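Local coordinates for putative fructosamine-3-kinase (Thermobifida fusca YX, PDB 3F7W), which is a putative fructosamine-3-kinase, probably a small-molecule kinase that transfers phosphate to sugar-modified amines, at residues A[97-103]-A[232-237]; A[191-195]-A[209-213]. One frame throughout, in Å; residues are numbered along the deposited sequence.

Contact 1 (A[97-103]-A[232-237]); sequences PTPEAAE and PYLDRV
Pro99 lies against two side chains of the partner segment, the Tyr233 ring and the Arg236 side chain. Against the ring it makes a CH-pi contact: CD sits 4.1 Å from the centroid of the Tyr233 ring, 26° off the normal, and the backbone N of Pro99 stands over the ring centre. Pro97 O meets the edge of the same ring, near its plane. Tyr233 reaches this place because CG is anti to its own carbonyl carbon (chi1 -57°).

The Arg236 chain, extended from CG to NE, runs past Pro99, whose CB lies over one guanidinium face, 3.3 Å from NE of Arg236. Glu103 approaches the guanidinium edge, but OE2 stays 4.3 Å from Arg236 NE, too far for a salt bridge.

The remaining packing is apolar. Pro97 CB touches Pro232 CB at 3.6 Å, and Trp202 of strand 200-203 packs on both prolines. Deeper in, Ala102 CB meets Tyr233 CB at 3.5 Å and Val237 CG2 at 3.7 Å, while Val237 CA directs a CA-H...O contact to Ala102 O.

Thr98 caps helix 99-114 by accepting from Ala101 N through OG1. No hydrogen bond crosses between the segments, so the first turns of helices 99-114 and 234-244 are joined by van der Waals and CH-pi packing and a CA-H...O contact, with at most a weak long-range attraction between Glu103 and Arg236 on the exposed side.

Contact 2 (A[191-195]-A[209-213]); sequences IHGDL and VIDPA
His192 NE2 donates across the contact to Ile210 O at 2.7 Å; that oxygen lies in the imidazole plane, while NE2 sits 51° out of the Ile210 carbonyl plane, away from a lone-pair direction. On the other ring nitrogen, ND1 accepts from Asp194 N at 3.1 Å. With CG anti to the backbone N (chi1 178°), the ring reaches across to the 209-213 segment. Pro212 CA makes a CH-pi contact over one face, 3.7 Å from the ring centroid, and Leu195 CD1 covers the opposite face. That methyl also meets Val209 CG1 at 3.6 Å.

The backbones join where Ala213 N donates to His192 O at 2.8 Å. Next to it, Gly193 CA approaches Ala213 O at 3.6 Å. A water donates to both Asp194 OD2 and Asp211 O, and Asp211 OD1 forms a salt bridge with Lys45.

His-Gly-Asp at 192-194 and, after the hairpin of strands 200-203 and 206-209, Ile-Asp at 210-211 probably correspond to the catalytic-loop and metal-binding motifs of protein-kinase-like enzymes. The His192-Ile210 and Ala213-His192 bonds, with the imidazole clamped between them, therefore probably set the spacing of the two active-site loops.

Overall arrangement
Contact 2 lies near the centre of the chain, while contact 1 sits about 19 Å from that centre; the centres of the two contacts are 18 Å apart, and the gap between their closest atoms is about 7 Å. Both segments of contact 2 fall between those of contact 1 in the sequence: 97-103, then 191-195 and 209-213, then 232-237. Helix 99-114 links them, since it begins in contact 1 and its Phe105 and Leu109 pack on both, against Val237 in one and Val209 and Leu195 in the other. Contact 1 thus joins helices at the periphery, while contact 2 joins loops that probably belong to the kinase active site.

Contact 1 (A[97-103]-A[232-237])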
ATOM      1  N   PRO A  97      -3.609  12.508  15.403  1.00 31.42           N
ATOM      2  CA  PRO A  97      -3.367  13.354  14.233  1.00 29.58           C
ATOM      3  C   PRO A  97      -3.452  14.816  14.596  1.00 29.63           C
ATOM      4  O   PRO A  97      -4.258  15.193  15.445  1.00 29.14           O
ATOM      5  CB  PRO A  97      -4.505  12.986  13.257  1.00 30.60           C
ATOM      6  CG  PRO A  97      -5.191  11.792  13.823  1.00 34.92           C
ATOM      7  CD  PRO A  97      -4.836  11.692  15.279  1.00 32.32           C
ATOM      8  N   THR A  98      -2.610  15.624  13.972  1.00 29.52           N
ATOM      9  CA  THR A  98      -2.612  17.071  14.136  1.00 28.72           C
ATOM     10  C   THR A  98      -2.445  17.721  12.773  1.00 30.56           C
ATOM     11  O   THR A  98      -1.846  17.131  11.872  1.00 26.35           O
ATOM     12  CB  THR A  98      -1.475  17.543  15.052  1.00 29.72           C
ATOM     13  OG1 THR A  98      -0.214  17.096  14.532  1.00 29.61           O
ATOM     14  CG2 THR A  98      -1.653  17.020  16.496  1.00 28.16           C
ATOM     15  N   PRO A  99      -2.951  18.951  12.609  1.00 29.31           N
ATOM     16  CA  PRO A  99      -2.767  19.650  11.332  1.00 29.98           C
ATOM     17  C   PRO A  99      -1.281  19.923  10.995  1.00 28.97           C
ATOM     18  O   PRO A  99      -0.901  19.866   9.845  1.00 31.14           O
ATOM     19  CB  PRO A  99      -3.570  20.959  11.522  1.00 31.81           C
ATOM     20  CG  PRO A  99      -3.735  21.120  12.991  1.00 33.31           C
ATOM     21  CD  PRO A  99      -3.709  19.757  13.594  1.00 31.72           C
ATOM     22  N   GLU A 100      -0.448  20.136  12.008  1.00 29.16           N
ATOM     23  CA  GLU A 100       0.988  20.334  11.811  1.00 30.16           C
ATOM     24  C   GLU A 100       1.666  19.091  11.226  1.00 29.30           C
ATOM     25  O   GLU A 100       2.495  19.182  10.313  1.00 29.90           O
ATOM     26  CB  GLU A 100       1.649  20.674  13.146  1.00 32.17           C
ATOM     27  CG  GLU A 100       1.208  22.009  13.780  1.00 38.67           C
ATOM     28  CD  GLU A 100      -0.180  22.020  14.464  1.00 44.67           C
ATOM     29  OE1 GLU A 100      -0.706  20.980  14.944  1.00 36.45           O
ATOM     30  OE2 GLU A 100      -0.744  23.135  14.535  1.00 55.83           O
ATOM     31  N   ALA A 101       1.316  17.939  11.774  1.00 27.61           N
ATOM     32  CA  ALA A 101       1.835  16.659  11.288  1.00 28.41           C
ATOM     33  C   ALA A 101       1.322  16.397   9.871  1.00 28.19           C
ATOM     34  O   ALA A 101       2.021  15.828   9.048  1.00 27.10           O
ATOM     35  CB  ALA A 101       1.391  15.532  12.233  1.00 25.00           C
ATOM     36  N   ALA A 102       0.083  16.799   9.607  1.00 25.83           N
ATOM     37  CA  ALA A 102      -0.534  16.585   8.304  1.00 25.73           C
ATOM     38  C   ALA A 102       0.212  17.329   7.203  1.00 26.35           C
ATOM     39  O   ALA A 102       0.483  16.760   6.130  1.00 26.97           O
ATOM     40  CB  ALA A 102      -2.013  16.986   8.306  1.00 23.79           C
ATOM     41  N   GLU A 103       0.531  18.591   7.451  1.00 27.13           N
ATOM     42  CA  GLU A 103       1.322  19.359   6.486  1.00 30.36           C
ATOM     43  C   GLU A 103       2.681  18.710   6.247  1.00 29.18           C
ATOM     44  O   GLU A 103       3.147  18.576   5.101  1.00 28.03           O
ATOM     45  CB  GLU A 103       1.513  20.786   6.977  1.00 32.17           C
ATOM     46  CG  GLU A 103       0.220  21.546   7.149  1.00 40.17           C
ATOM     47  CD  GLU A 103       0.459  22.928   7.741  1.00 41.59           C
ATOM     48  OE1 GLU A 103       1.573  23.466   7.526  1.00 54.33           O
ATOM     49  OE2 GLU A 103      -0.459  23.458   8.416  1.00 58.93           O
ATOM     50  N   PRO A 232      -7.597  11.705   8.532  1.00 26.32           N
ATOM     51  CA  PRO A 232      -7.591  12.959   9.285  1.00 28.03           C
ATOM     52  C   PRO A 232      -6.814  14.011   8.536  1.00 26.21           C
ATOM     53  O   PRO A 232      -5.738  13.711   8.005  1.00 24.84           O
ATOM     54  CB  PRO A 232      -6.903  12.572  10.594  1.00 31.28           C
ATOM     55  CG  PRO A 232      -7.213  11.068  10.734  1.00 30.19           C
ATOM     56  CD  PRO A 232      -7.083  10.571   9.325  1.00 28.56           C
ATOM     57  N   TYR A 233      -7.356  15.234   8.469  1.00 26.43           N
ATOM     58  CA  TYR A 233      -6.661  16.362   7.837  1.00 28.60           C
ATOM     59  C   TYR A 233      -6.248  16.091   6.378  1.00 28.34           C
ATOM     60  O   TYR A 233      -5.219  16.582   5.925  1.00 28.29           O
ATOM     61  CB  TYR A 233      -5.440  16.798   8.690  1.00 29.23           C
ATOM     62  CG  TYR A 233      -5.837  17.167  10.095  1.00 25.37           C
ATOM     63  CD1 TYR A 233      -6.617  18.312  10.348  1.00 32.34           C
ATOM     64  CD2 TYR A 233      -5.508  16.351  11.174  1.00 27.03           C
ATOM     65  CE1 TYR A 233      -7.008  18.629  11.624  1.00 33.82           C
ATOM     66  CE2 TYR A 233      -5.907  16.657  12.451  1.00 33.85           C
ATOM     67  CZ  TYR A 233      -6.667  17.790  12.679  1.00 33.13           C
ATOM     68  OH  TYR A 233      -7.055  18.109  13.964  1.00 33.05           O
ATOM     69  N   LEU A 234      -7.064  15.317   5.658  1.00 28.33           N
ATOM     70  CA  LEU A 234      -6.783  14.988   4.260  1.00 28.78           C
ATOM     71  C   LEU A 234      -6.444  16.199   3.419  1.00 29.01           C
ATOM     72  O   LEU A 234      -5.448  16.179   2.714  1.00 29.31           O
ATOM     73  CB  LEU A 234      -7.956  14.266   3.609  1.00 30.97           C
ATOM     74  CG  LEU A 234      -7.744  13.854   2.153  1.00 31.80           C
ATOM     75  CD1 LEU A 234      -6.530  12.902   1.970  1.00 27.32           C
ATOM     76  CD2 LEU A 234      -9.018  13.213   1.616  1.00 33.24           C
ATOM     77  N   ASP A 235      -7.252  17.261   3.487  1.00 28.14           N
ATOM     78  CA  ASP A 235      -6.993  18.426   2.647  1.00 28.20           C
ATOM     79  C   ASP A 235      -5.666  19.113   2.974  1.00 28.17           C
ATOM     80  O   ASP A 235      -4.983  19.594   2.068  1.00 26.63           O
ATOM     81  CB  ASP A 235      -8.140  19.433   2.743  1.00 31.30           C
ATOM     82  CG  ASP A 235      -9.385  18.961   2.033  1.00 35.16           C
ATOM     83  OD1 ASP A 235      -9.253  18.162   1.098  1.00 38.79           O
ATOM     84  OD2 ASP A 235     -10.488  19.410   2.408  1.00 42.28           O
ATOM     85  N   ARG A 236      -5.290  19.158   4.252  1.00 27.97           N
ATOM     86  CA  ARG A 236      -3.977  19.702   4.617  1.00 27.99           C
ATOM     87  C   ARG A 236      -2.826  18.868   4.069  1.00 27.19           C
ATOM     88  O   ARG A 236      -1.814  19.424   3.651  1.00 26.43           O
ATOM     89  CB  ARG A 236      -3.801  19.825   6.112  1.00 28.99           C
ATOM     90  CG  ARG A 236      -4.515  21.015   6.708  1.00 35.08           C
ATOM     91  CD  ARG A 236      -4.118  21.208   8.159  1.00 43.67           C
ATOM     92  NE  ARG A 236      -4.612  22.471   8.723  1.00 47.38           N
ATOM     93  CZ  ARG A 236      -5.862  22.688   9.126  1.00 48.31           C
ATOM     94  NH1 ARG A 236      -6.798  21.747   9.012  1.00 49.89           N
ATOM     95  NH2 ARG A 236      -6.187  23.869   9.644  1.00 53.15           N
ATOM     96  N   VAL A 237      -2.979  17.546   4.077  1.00 27.20           N
ATOM     97  CA  VAL A 237      -1.954  16.659   3.516  1.00 27.67           C
ATOM     98  C   VAL A 237      -1.847  16.936   2.028  1.00 28.02           C
ATOM     99  O   VAL A 237      -0.759  17.139   1.536  1.00 25.64           O
ATOM    100  CB  VAL A 237      -2.251  15.162   3.752  1.00 28.01           C
ATOM    101  CG1 VAL A 237      -1.226  14.242   2.983  1.00 24.75           C
ATOM    102  CG2 VAL A 237      -2.295  14.854   5.291  1.00 25.82           C
TER

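Contact 2 (A[191-195]-A[209-213])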
ATOM      1  N   ILE A 191       5.300   4.382  -5.243  1.00 26.25           N
ATOM      2  CA  ILE A 191       4.075   4.431  -4.445  1.00 26.66           C
ATOM      3  C   ILE A 191       4.002   3.345  -3.399  1.00 26.29           C
ATOM      4  O   ILE A 191       4.537   2.227  -3.579  1.00 26.01           O
ATOM      5  CB  ILE A 191       2.766   4.454  -5.326  1.00 25.30           C
ATOM      6  CG1 ILE A 191       2.446   3.108  -5.992  1.00 25.51           C
ATOM      7  CG2 ILE A 191       2.857   5.628  -6.334  1.00 23.78           C
ATOM      8  CD1 ILE A 191       0.962   3.015  -6.558  1.00 27.99           C
ATOM      9  N   HIS A 192       3.309   3.680  -2.314  1.00 25.10           N
ATOM     10  CA  HIS A 192       3.051   2.765  -1.214  1.00 26.69           C
ATOM     11  C   HIS A 192       2.174   1.555  -1.672  1.00 25.89           C
ATOM     12  O   HIS A 192       2.457   0.405  -1.334  1.00 23.89           O
ATOM     13  CB  HIS A 192       2.411   3.547  -0.063  1.00 26.44           C
ATOM     14  CG  HIS A 192       2.045   2.709   1.114  1.00 25.89           C
ATOM     15  ND1 HIS A 192       0.886   1.965   1.153  1.00 25.34           N
ATOM     16  CD2 HIS A 192       2.661   2.519   2.306  1.00 26.51           C
ATOM     17  CE1 HIS A 192       0.817   1.332   2.314  1.00 29.97           C
ATOM     18  NE2 HIS A 192       1.882   1.652   3.031  1.00 24.48           N
ATOM     19  N   GLY A 193       1.103   1.837  -2.399  1.00 25.53           N
ATOM     20  CA  GLY A 193       0.253   0.818  -3.012  1.00 26.43           C
ATOM     21  C   GLY A 193      -0.952   0.356  -2.210  1.00 27.10           C
ATOM     22  O   GLY A 193      -1.812  -0.328  -2.752  1.00 27.96           O
ATOM     23  N   ASP A 194      -1.004   0.694  -0.926  1.00 26.93           N
ATOM     24  CA  ASP A 194      -2.146   0.396  -0.056  1.00 27.52           C
ATOM     25  C   ASP A 194      -2.317   1.470   1.022  1.00 24.49           C
ATOM     26  O   ASP A 194      -2.452   1.177   2.238  1.00 25.46           O
ATOM     27  CB  ASP A 194      -1.980  -0.988   0.572  1.00 29.66           C
ATOM     28  CG  ASP A 194      -3.276  -1.540   1.154  1.00 36.50           C
ATOM     29  OD1 ASP A 194      -4.386  -1.174   0.693  1.00 31.59           O
ATOM     30  OD2 ASP A 194      -3.166  -2.363   2.084  1.00 31.95           O
ATOM     31  N   LEU A 195      -2.326   2.736   0.584  1.00 24.51           N
ATOM     32  CA  LEU A 195      -2.244   3.849   1.502  1.00 25.03           C
ATOM     33  C   LEU A 195      -3.614   4.345   1.927  1.00 24.28           C
ATOM     34  O   LEU A 195      -4.054   5.433   1.547  1.00 25.71           O
ATOM     35  CB  LEU A 195      -1.407   4.991   0.895  1.00 23.38           C
ATOM     36  CG  LEU A 195      -0.894   6.043   1.881  1.00 24.24           C
ATOM     37  CD1 LEU A 195       0.109   5.396   2.848  1.00 25.18           C
ATOM     38  CD2 LEU A 195      -0.307   7.293   1.118  1.00 25.29           C
ATOM     39  N   VAL A 209       4.221   5.296   7.346  1.00 26.63           N
ATOM     40  CA  VAL A 209       3.379   4.468   6.473  1.00 27.15           C
ATOM     41  C   VAL A 209       3.809   3.024   6.631  1.00 27.70           C
ATOM     42  O   VAL A 209       5.002   2.716   6.617  1.00 27.55           O
ATOM     43  CB  VAL A 209       3.414   4.933   4.980  1.00 27.17           C
ATOM     44  CG1 VAL A 209       2.970   6.395   4.874  1.00 27.61           C
ATOM     45  CG2 VAL A 209       4.804   4.748   4.340  1.00 26.99           C
ATOM     46  N   ILE A 210       2.832   2.142   6.807  1.00 27.13           N
ATOM     47  CA  ILE A 210       3.118   0.724   7.101  1.00 25.43           C
ATOM     48  C   ILE A 210       2.405  -0.181   6.104  1.00 24.86           C
ATOM     49  O   ILE A 210       1.528   0.272   5.330  1.00 25.64           O
ATOM     50  CB  ILE A 210       2.745   0.350   8.551  1.00 29.25           C
ATOM     51  CG1 ILE A 210       1.257   0.602   8.812  1.00 27.56           C
ATOM     52  CG2 ILE A 210       3.652   1.059   9.576  1.00 28.71           C
ATOM     53  CD1 ILE A 210       0.681  -0.123  10.054  1.00 28.50           C
ATOM     54  N   ASP A 211       2.801  -1.454   6.089  1.00 26.07           N
ATOM     55  CA  ASP A 211       2.147  -2.455   5.288  1.00 25.62           C
ATOM     56  C   ASP A 211       2.081  -2.104   3.776  1.00 24.14           C
ATOM     57  O   ASP A 211       1.037  -2.222   3.144  1.00 24.43           O
ATOM     58  CB  ASP A 211       0.761  -2.739   5.864  1.00 24.88           C
ATOM     59  CG  ASP A 211       0.807  -3.214   7.318  1.00 31.54           C
ATOM     60  OD1 ASP A 211       1.835  -3.788   7.772  1.00 30.31           O
ATOM     61  OD2 ASP A 211      -0.205  -2.994   7.988  1.00 31.53           O
ATOM     62  N   PRO A 212       3.213  -1.736   3.174  1.00 24.19           N
ATOM     63  CA  PRO A 212       3.179  -1.346   1.771  1.00 26.46           C
ATOM     64  C   PRO A 212       2.973  -2.506   0.810  1.00 27.13           C
ATOM     65  O   PRO A 212       3.315  -3.666   1.111  1.00 27.04           O
ATOM     66  CB  PRO A 212       4.598  -0.786   1.529  1.00 28.14           C
ATOM     67  CG  PRO A 212       5.450  -1.592   2.426  1.00 25.75           C
ATOM     68  CD  PRO A 212       4.593  -1.687   3.702  1.00 27.80           C
ATOM     69  N   ALA A 213       2.419  -2.185  -0.363  1.00 25.14           N
ATOM     70  CA  ALA A 213       2.395  -3.079  -1.525  1.00 25.35           C
ATOM     71  C   ALA A 213       3.136  -2.276  -2.627  1.00 26.34           C
ATOM     72  O   ALA A 213       2.577  -1.846  -3.642  1.00 26.13           O
ATOM     73  CB  ALA A 213       0.947  -3.437  -1.926  1.00 26.01           C
TER
HETATM   74  O   HOH W   1      -1.007  -3.784   2.786  1.00 26.73           O